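Local coordinates for actin binding protein family protein (Entamoeba histolytica HM-1:IMSS, PDB 6K2F) that probably binds actin monomers through its ADF-homology domains and so holds back filament assembly, this chain being the N-terminal such domain, at residues Asn16-Ile28 / Ala37-Leu51. Numbering follows the deposited sequence.
Sequences NSSGNGRFIQATI and AIEQGTSDFDADLDL
Arg22, just ahead of strand 23-29, meets Asp48 along most of its side chain. Arg22 CB lies 3.9 Å from Gly41 CA. CG, anti to the backbone N (chi1 -180°), and then CD run beside Asp48 OD2, and bends at chi2 and chi3 keep the chain there until Arg22 NE donates to Asp48 OD2 at 2.8 Å in a salt bridge. The acceptor lies near the guanidinium plane, while the carboxylate, met on its anti side, is turned 67° from that plane. At the tip, Arg22 NH2 donates to Thr42 O over 2.8 Å, and NH1 faces the edge of the Phe45 ring while also bonding Glu69 and Arg67 O. Bonds from NE, NH1 and NH2 to different acceptors fix the group's rotation; Phe45 CA sits over one guanidinium face, offset toward the rim.

Asp48 OD2 takes a second bond from Thr42 N on its syn side, and OD1 accepts from Thr42 OG1; one carboxylate thus ties the arginine to the turn. Asp44 N-caps the helix that carries Asp48, accepting from Ala47 N.

In this ADF-homology domain, residues 23-25 and 37-39 pair at the open end of the antiparallel hairpin of strands 23-29 and 32-39. Arg22 and Phe23 lie opposite the single Glu39, a classic beta bulge, and Arg22 N and Phe23 N share Glu39 O, at 2.9 and 3.1 Å; the ladder continues with Glu39 N to Phe23 O and Gln25 N to Ala37 O. Glu39 CB stands 3.4 Å from the centroid of the Phe23 ring and 11° off its normal, a CH-pi contact, and CG also touches the ring. Leu51 CB meets the ring's edge, 3.8 Å from Phe23 CE2. Past CG, Glu39 OE2 accepts from Gly41 N with its anti lone pair, and OE1 is hydrogen-bonded to Tyr55 OH.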
ATOM      1  N   ASN A  16       7.092  -8.658  -0.307  1.00 18.80           N
ATOM      2  CA  ASN A  16       8.042  -8.494   0.817  1.00 17.45           C
ATOM      3  C   ASN A  16       9.238  -7.653   0.359  1.00 18.62           C
ATOM      4  O   ASN A  16       9.636  -6.725   1.071  1.00 19.25           O
ATOM      5  CB  ASN A  16       8.511  -9.845   1.355  1.00 18.48           C
ATOM      6  CG  ASN A  16       9.397  -9.714   2.572  1.00 19.04           C
ATOM      7  OD1 ASN A  16       9.019  -9.074   3.553  1.00 18.64           O
ATOM      8  ND2 ASN A  16      10.590 -10.280   2.510  1.00 22.62           N
ATOM      9  N   SER A  17       9.825  -7.974  -0.787  1.00 19.29           N
ATOM     10  CA  SER A  17      11.062  -7.314  -1.259  1.00 20.89           C
ATOM     11  C   SER A  17      10.753  -5.933  -1.851  1.00 21.44           C
ATOM     12  O   SER A  17      11.666  -5.089  -1.826  1.00 23.14           O
ATOM     13  CB  SER A  17      11.786  -8.206  -2.234  1.00 27.22           C
ATOM     14  OG  SER A  17      11.029  -8.358  -3.428  1.00 32.06           O
ATOM     15  N   SER A  18       9.565  -5.726  -2.437  1.00 23.22           N
ATOM     16  CA  SER A  18       9.226  -4.494  -3.207  1.00 20.09           C
ATOM     17  C   SER A  18       8.399  -3.550  -2.343  1.00 18.43           C
ATOM     18  O   SER A  18       8.294  -2.382  -2.707  1.00 22.34           O
ATOM     19  CB  SER A  18       8.512  -4.842  -4.479  1.00 26.03           C
ATOM     20  OG  SER A  18       9.231  -5.827  -5.210  1.00 34.70           O
ATOM     21  N   GLY A  19       7.797  -4.046  -1.253  1.00 21.53           N
ATOM     22  CA  GLY A  19       6.996  -3.220  -0.334  1.00 19.21           C
ATOM     23  C   GLY A  19       5.759  -2.632  -0.992  1.00 20.17           C
ATOM     24  O   GLY A  19       5.191  -1.702  -0.416  1.00 21.74           O
ATOM     25  N   ASN A  20       5.313  -3.175  -2.138  1.00 18.70           N
ATOM     26  CA  ASN A  20       4.423  -2.468  -3.104  1.00 25.24           C
ATOM     27  C   ASN A  20       3.000  -3.033  -3.053  1.00 26.18           C
ATOM     28  O   ASN A  20       2.279  -2.962  -4.052  1.00 28.50           O
ATOM     29  CB  ASN A  20       4.953  -2.501  -4.540  1.00 24.87           C
ATOM     30  CG  ASN A  20       5.156  -3.900  -5.087  1.00 28.03           C
ATOM     31  OD1 ASN A  20       5.005  -4.893  -4.369  1.00 30.03           O
ATOM     32  ND2 ASN A  20       5.517  -3.981  -6.357  1.00 29.92           N
ATOM     33  N   GLY A  21       2.584  -3.482  -1.891  1.00 16.71           N
ATOM     34  CA  GLY A  21       1.213  -3.938  -1.607  1.00 15.73           C
ATOM     35  C   GLY A  21       1.091  -4.110  -0.117  1.00 14.70           C
ATOM     36  O   GLY A  21       2.134  -4.028   0.567  1.00 16.56           O
ATOM     37  N   ARG A  22      -0.105  -4.392   0.376  1.00 14.16           N
ATOM     38  CA  ARG A  22      -0.329  -4.477   1.831  1.00 13.21           C
ATOM     39  C   ARG A  22      -0.587  -5.921   2.260  1.00 11.10           C
ATOM     40  O   ARG A  22      -0.054  -6.319   3.310  1.00 13.64           O
ATOM     41  CB  ARG A  22      -1.473  -3.558   2.246  1.00 12.88           C
ATOM     42  CG  ARG A  22      -1.742  -3.601   3.744  1.00 13.10           C
ATOM     43  CD  ARG A  22      -0.569  -3.154   4.609  1.00 15.43           C
ATOM     44  NE  ARG A  22      -0.316  -1.734   4.450  1.00 15.52           N
ATOM     45  CZ  ARG A  22       0.701  -1.078   4.976  1.00 17.09           C
ATOM     46  NH1 ARG A  22       1.622  -1.704   5.690  1.00 17.92           N
ATOM     47  NH2 ARG A  22       0.825   0.219   4.756  1.00 18.58           N
ATOM     48  N   PHE A  23      -1.488  -6.644   1.600  1.00 11.75           N
ATOM     49  CA  PHE A  23      -1.778  -8.000   2.097  1.00 11.51           C
ATOM     50  C   PHE A  23      -2.187  -8.955   0.987  1.00 10.82           C
ATOM     51  O   PHE A  23      -2.607  -8.553  -0.086  1.00 13.03           O
ATOM     52  CB  PHE A  23      -2.792  -7.951   3.238  1.00 12.19           C
ATOM     53  CG  PHE A  23      -4.200  -7.519   2.940  1.00 12.43           C
ATOM     54  CD1 PHE A  23      -5.118  -8.388   2.389  1.00 14.56           C
ATOM     55  CD2 PHE A  23      -4.653  -6.293   3.392  1.00 14.76           C
ATOM     56  CE1 PHE A  23      -6.441  -8.015   2.256  1.00 15.17           C
ATOM     57  CE2 PHE A  23      -5.983  -5.927   3.264  1.00 16.30           C
ATOM     58  CZ  PHE A  23      -6.873  -6.787   2.692  1.00 16.11           C
ATOM     59  N   ILE A  24      -2.040 -10.222   1.335  1.00 10.80           N
ATOM     60  CA  ILE A  24      -2.399 -11.373   0.471  1.00 12.53           C
ATOM     61  C   ILE A  24      -3.357 -12.236   1.268  1.00 11.44           C
ATOM     62  O   ILE A  24      -3.034 -12.609   2.382  1.00 13.16           O
ATOM     63  CB  ILE A  24      -1.161 -12.176   0.054  1.00 14.76           C
ATOM     64  CG1 ILE A  24      -0.143 -11.294  -0.667  1.00 15.66           C
ATOM     65  CG2 ILE A  24      -1.589 -13.378  -0.776  1.00 15.15           C
ATOM     66  CD1 ILE A  24       1.246 -11.921  -0.789  1.00 20.71           C
ATOM     67  N   GLN A  25      -4.532 -12.479   0.725  1.00 12.88           N
ATOM     68  CA  GLN A  25      -5.482 -13.434   1.326  1.00 11.46           C
ATOM     69  C   GLN A  25      -5.196 -14.773   0.680  1.00 11.93           C
ATOM     70  O   GLN A  25      -4.984 -14.791  -0.564  1.00 14.81           O
ATOM     71  CB  GLN A  25      -6.929 -13.040   1.086  1.00 13.09           C
ATOM     72  CG  GLN A  25      -7.919 -13.963   1.787  1.00 15.85           C
ATOM     73  CD  GLN A  25      -9.323 -13.468   1.566  1.00 18.25           C
ATOM     74  OE1 GLN A  25      -9.630 -12.879   0.536  1.00 16.51           O
ATOM     75  NE2 GLN A  25     -10.179 -13.718   2.532  1.00 15.61           N
ATOM     76  N   ALA A  26      -5.140 -15.831   1.478  1.00 13.07           N
ATOM     77  CA  ALA A  26      -4.856 -17.177   0.945  1.00 13.15           C
ATOM     78  C   ALA A  26      -5.855 -18.167   1.527  1.00 12.97           C
ATOM     79  O   ALA A  26      -6.301 -17.990   2.660  1.00 13.79           O
ATOM     80  CB  ALA A  26      -3.436 -17.571   1.255  1.00 16.71           C
ATOM     81  N   THR A  27      -6.184 -19.201   0.771  1.00 14.85           N
ATOM     82  CA  THR A  27      -7.046 -20.298   1.253  1.00 14.48           C
ATOM     83  C   THR A  27      -6.418 -21.623   0.855  1.00 13.82           C
ATOM     84  O   THR A  27      -5.600 -21.675  -0.081  1.00 15.75           O
ATOM     85  CB  THR A  27      -8.490 -20.227   0.734  1.00 19.66           C
ATOM     86  OG1 THR A  27      -8.486 -20.298  -0.691  1.00 22.25           O
ATOM     87  CG2 THR A  27      -9.184 -18.954   1.161  1.00 20.16           C
ATOM     88  N   ILE A  28      -6.842 -22.681   1.529  1.00 15.08           N
ATOM     89  CA  ILE A  28      -6.393 -24.054   1.199  1.00 15.25           C
ATOM     90  C   ILE A  28      -7.293 -24.573   0.074  1.00 18.53           C
ATOM     91  O   ILE A  28      -8.522 -24.697   0.260  1.00 21.08           O
ATOM     92  CB  ILE A  28      -6.404 -24.925   2.466  1.00 18.49           C
ATOM     93  CG1 ILE A  28      -5.515 -24.302   3.542  1.00 18.09           C
ATOM     94  CG2 ILE A  28      -6.006 -26.351   2.124  1.00 23.63           C
ATOM     95  CD1 ILE A  28      -5.537 -25.005   4.892  1.00 21.08           C
ATOM     96  N   ALA A  37      -6.747 -13.436  -2.981  1.00 15.84           N
ATOM     97  CA  ALA A  37      -6.886 -12.007  -3.310  1.00 18.64           C
ATOM     98  C   ALA A  37      -5.643 -11.268  -2.848  1.00 15.46           C
ATOM     99  O   ALA A  37      -4.944 -11.761  -1.933  1.00 15.61           O
ATOM    100  CB  ALA A  37      -8.102 -11.429  -2.618  1.00 19.86           C
ATOM    101  N   ILE A  38      -5.378 -10.151  -3.503  1.00 19.55           N
ATOM    102  CA  ILE A  38      -4.236  -9.263  -3.155  1.00 17.12           C
ATOM    103  C   ILE A  38      -4.790  -7.856  -3.004  1.00 16.93           C
ATOM    104  O   ILE A  38      -5.508  -7.399  -3.909  1.00 21.35           O
ATOM    105  CB  ILE A  38      -3.153  -9.333  -4.229  1.00 22.95           C
ATOM    106  CG1 ILE A  38      -2.661 -10.768  -4.429  1.00 28.15           C
ATOM    107  CG2 ILE A  38      -2.035  -8.372  -3.876  1.00 27.36           C
ATOM    108  CD1 ILE A  38      -2.013 -10.983  -5.764  1.00 30.88           C
ATOM    109  N   GLU A  39      -4.433  -7.182  -1.914  1.00 14.89           N
ATOM    110  CA  GLU A  39      -4.833  -5.786  -1.644  1.00 16.02           C
ATOM    111  C   GLU A  39      -3.585  -4.903  -1.676  1.00 14.01           C
ATOM    112  O   GLU A  39      -2.660  -5.133  -0.859  1.00 14.47           O
ATOM    113  CB  GLU A  39      -5.525  -5.697  -0.287  1.00 15.22           C
ATOM    114  CG  GLU A  39      -5.852  -4.279   0.142  1.00 18.21           C
ATOM    115  CD  GLU A  39      -6.674  -3.469  -0.837  1.00 24.99           C
ATOM    116  OE1 GLU A  39      -7.809  -3.921  -1.178  1.00 25.51           O
ATOM    117  OE2 GLU A  39      -6.203  -2.385  -1.257  1.00 19.61           O
ATOM    118  N   GLN A  40      -3.592  -3.919  -2.576  1.00 16.42           N
ATOM    119  CA  GLN A  40      -2.491  -2.941  -2.745  1.00 16.95           C
ATOM    120  C   GLN A  40      -2.385  -2.124  -1.461  1.00 15.73           C
ATOM    121  O   GLN A  40      -1.258  -1.826  -1.045  1.00 16.48           O
ATOM    122  CB  GLN A  40      -2.772  -2.050  -3.948  1.00 21.50           C
ATOM    123  CG  GLN A  40      -1.764  -0.930  -4.114  1.00 28.44           C
ATOM    124  CD  GLN A  40      -0.387  -1.483  -4.368  1.00 36.79           C
ATOM    125  OE1 GLN A  40      -0.186  -2.337  -5.231  1.00 52.88           O
ATOM    126  NE2 GLN A  40       0.579  -0.972  -3.622  1.00 39.08           N
ATOM    127  N   GLY A  41      -3.524  -1.743  -0.889  1.00 16.39           N
ATOM    128  CA  GLY A  41      -3.553  -0.855   0.284  1.00 16.73           C
ATOM    129  C   GLY A  41      -2.862   0.469  -0.008  1.00 16.19           C
ATOM    130  O   GLY A  41      -2.859   0.939  -1.172  1.00 18.00           O
ATOM    131  N   THR A  42      -2.299   1.076   1.034  1.00 17.11           N
ATOM    132  CA  THR A  42      -1.783   2.457   1.034  1.00 17.24           C
ATOM    133  C   THR A  42      -0.508   2.501   1.887  1.00 16.00           C
ATOM    134  O   THR A  42      -0.048   1.450   2.361  1.00 17.15           O
ATOM    135  CB  THR A  42      -2.842   3.452   1.547  1.00 19.83           C
ATOM    136  OG1 THR A  42      -2.998   3.261   2.948  1.00 18.52           O
ATOM    137  CG2 THR A  42      -4.181   3.307   0.857  1.00 20.92           C
ATOM    138  N   SER A  43       0.009   3.685   2.122  1.00 18.73           N
ATOM    139  CA  SER A  43       1.161   3.886   3.023  1.00 22.14           C
ATOM    140  C   SER A  43       0.679   3.956   4.484  1.00 25.16           C
ATOM    141  O   SER A  43       1.541   4.181   5.348  1.00 25.63           O
ATOM    142  CB  SER A  43       1.901   5.112   2.634  1.00 20.59           C
ATOM    143  OG  SER A  43       1.085   6.246   2.831  1.00 22.82           O
ATOM    144  N   ASP A  44      -0.635   3.866   4.748  1.00 19.48           N
ATOM    145  CA  ASP A  44      -1.238   4.012   6.110  1.00 19.63           C
ATOM    146  C   ASP A  44      -1.616   2.635   6.656  1.00 19.20           C
ATOM    147  O   ASP A  44      -2.686   2.111   6.321  1.00 20.20           O
ATOM    148  CB  ASP A  44      -2.446   4.957   6.091  1.00 23.71           C
ATOM    149  CG  ASP A  44      -3.000   5.326   7.466  1.00 32.26           C
ATOM    150  OD1 ASP A  44      -2.735   4.574   8.450  1.00 29.56           O
ATOM    151  OD2 ASP A  44      -3.685   6.371   7.544  1.00 36.01           O
ATOM    152  N   PHE A  45      -0.733   2.055   7.463  1.00 20.04           N
ATOM    153  CA  PHE A  45      -0.901   0.708   8.060  1.00 16.15           C
ATOM    154  C   PHE A  45      -2.217   0.656   8.839  1.00 20.42           C
ATOM    155  O   PHE A  45      -2.989  -0.295   8.700  1.00 18.60           O
ATOM    156  CB  PHE A  45       0.291   0.417   8.968  1.00 18.70           C
ATOM    157  CG  PHE A  45       0.128  -0.781   9.864  1.00 16.70           C
ATOM    158  CD1 PHE A  45       0.435  -2.041   9.395  1.00 20.64           C
ATOM    159  CD2 PHE A  45      -0.318  -0.650  11.166  1.00 19.67           C
ATOM    160  CE1 PHE A  45       0.336  -3.149  10.217  1.00 18.31           C
ATOM    161  CE2 PHE A  45      -0.423  -1.763  11.984  1.00 19.58           C
ATOM    162  CZ  PHE A  45      -0.108  -3.008  11.507  1.00 18.45           C
ATOM    163  N   ASP A  46      -2.459   1.679   9.658  1.00 21.43           N
ATOM    164  CA  ASP A  46      -3.631   1.694  10.569  1.00 22.57           C
ATOM    165  C   ASP A  46      -4.927   1.633   9.752  1.00 18.87           C
ATOM    166  O   ASP A  46      -5.784   0.780  10.053  1.00 24.66           O
ATOM    167  CB  ASP A  46      -3.608   2.933  11.458  1.00 25.84           C
ATOM    168  CG  ASP A  46      -2.506   2.918  12.506  1.00 49.53           C
ATOM    169  OD1 ASP A  46      -2.108   1.824  12.957  1.00 36.70           O
ATOM    170  OD2 ASP A  46      -2.040   4.003  12.863  1.00 59.97           O
ATOM    171  N   ALA A  47      -5.065   2.505   8.748  1.00 20.40           N
ATOM    172  CA  ALA A  47      -6.238   2.544   7.850  1.00 19.73           C
ATOM    173  C   ALA A  47      -6.367   1.196   7.141  1.00 17.58           C
ATOM    174  O   ALA A  47      -7.479   0.653   7.035  1.00 20.83           O
ATOM    175  CB  ALA A  47      -6.084   3.654   6.843  1.00 23.83           C
ATOM    176  N   ASP A  48      -5.248   0.644   6.684  1.00 17.85           N
ATOM    177  CA  ASP A  48      -5.294  -0.569   5.843  1.00 17.28           C
ATOM    178  C   ASP A  48      -5.789  -1.771   6.661  1.00 15.76           C
ATOM    179  O   ASP A  48      -6.330  -2.719   6.057  1.00 14.23           O
ATOM    180  CB  ASP A  48      -3.949  -0.868   5.181  1.00 16.56           C
ATOM    181  CG  ASP A  48      -3.553   0.072   4.047  1.00 15.60           C
ATOM    182  OD1 ASP A  48      -4.303   1.060   3.738  1.00 18.01           O
ATOM    183  OD2 ASP A  48      -2.464  -0.186   3.476  1.00 16.94           O
ATOM    184  N   LEU A  49      -5.625  -1.761   7.988  1.00 15.63           N
ATOM    185  CA  LEU A  49      -6.095  -2.910   8.799  1.00 13.69           C
ATOM    186  C   LEU A  49      -7.587  -3.130   8.541  1.00 13.17           C
ATOM    187  O   LEU A  49      -8.025  -4.293   8.525  1.00 14.78           O
ATOM    188  CB  LEU A  49      -5.807  -2.673  10.285  1.00 15.70           C
ATOM    189  CG  LEU A  49      -4.359  -2.932  10.700  1.00 17.25           C
ATOM    190  CD1 LEU A  49      -4.088  -2.371  12.086  1.00 20.69           C
ATOM    191  CD2 LEU A  49      -4.052  -4.420  10.639  1.00 19.28           C
ATOM    192  N   ASP A  50      -8.350  -2.054   8.347  1.00 14.09           N
ATOM    193  CA  ASP A  50      -9.816  -2.179   8.181  1.00 15.73           C
ATOM    194  C   ASP A  50     -10.146  -2.793   6.812  1.00 16.79           C
ATOM    195  O   ASP A  50     -11.278  -3.336   6.663  1.00 17.91           O
ATOM    196  CB  ASP A  50     -10.496  -0.837   8.411  1.00 17.89           C
ATOM    197  CG  ASP A  50     -10.577  -0.466   9.882  1.00 25.98           C
ATOM    198  OD1 ASP A  50     -10.512  -1.383  10.723  1.00 19.20           O
ATOM    199  OD2 ASP A  50     -10.731   0.740  10.179  1.00 29.92           O
ATOM    200  N   LEU A  51      -9.243  -2.727   5.831  1.00 16.16           N
ATOM    201  CA  LEU A  51      -9.524  -3.310   4.482  1.00 16.74           C
ATOM    202  C   LEU A  51      -9.715  -4.823   4.577  1.00 15.18           C
ATOM    203  O   LEU A  51     -10.430  -5.383   3.733  1.00 16.07           O
ATOM    204  CB  LEU A  51      -8.379  -2.981   3.522  1.00 16.86           C
ATOM    205  CG  LEU A  51      -8.207  -1.499   3.215  1.00 21.44           C
ATOM    206  CD1 LEU A  51      -6.969  -1.284   2.358  1.00 22.07           C
ATOM    207  CD2 LEU A  51      -9.450  -0.936   2.534  1.00 27.37           C
TER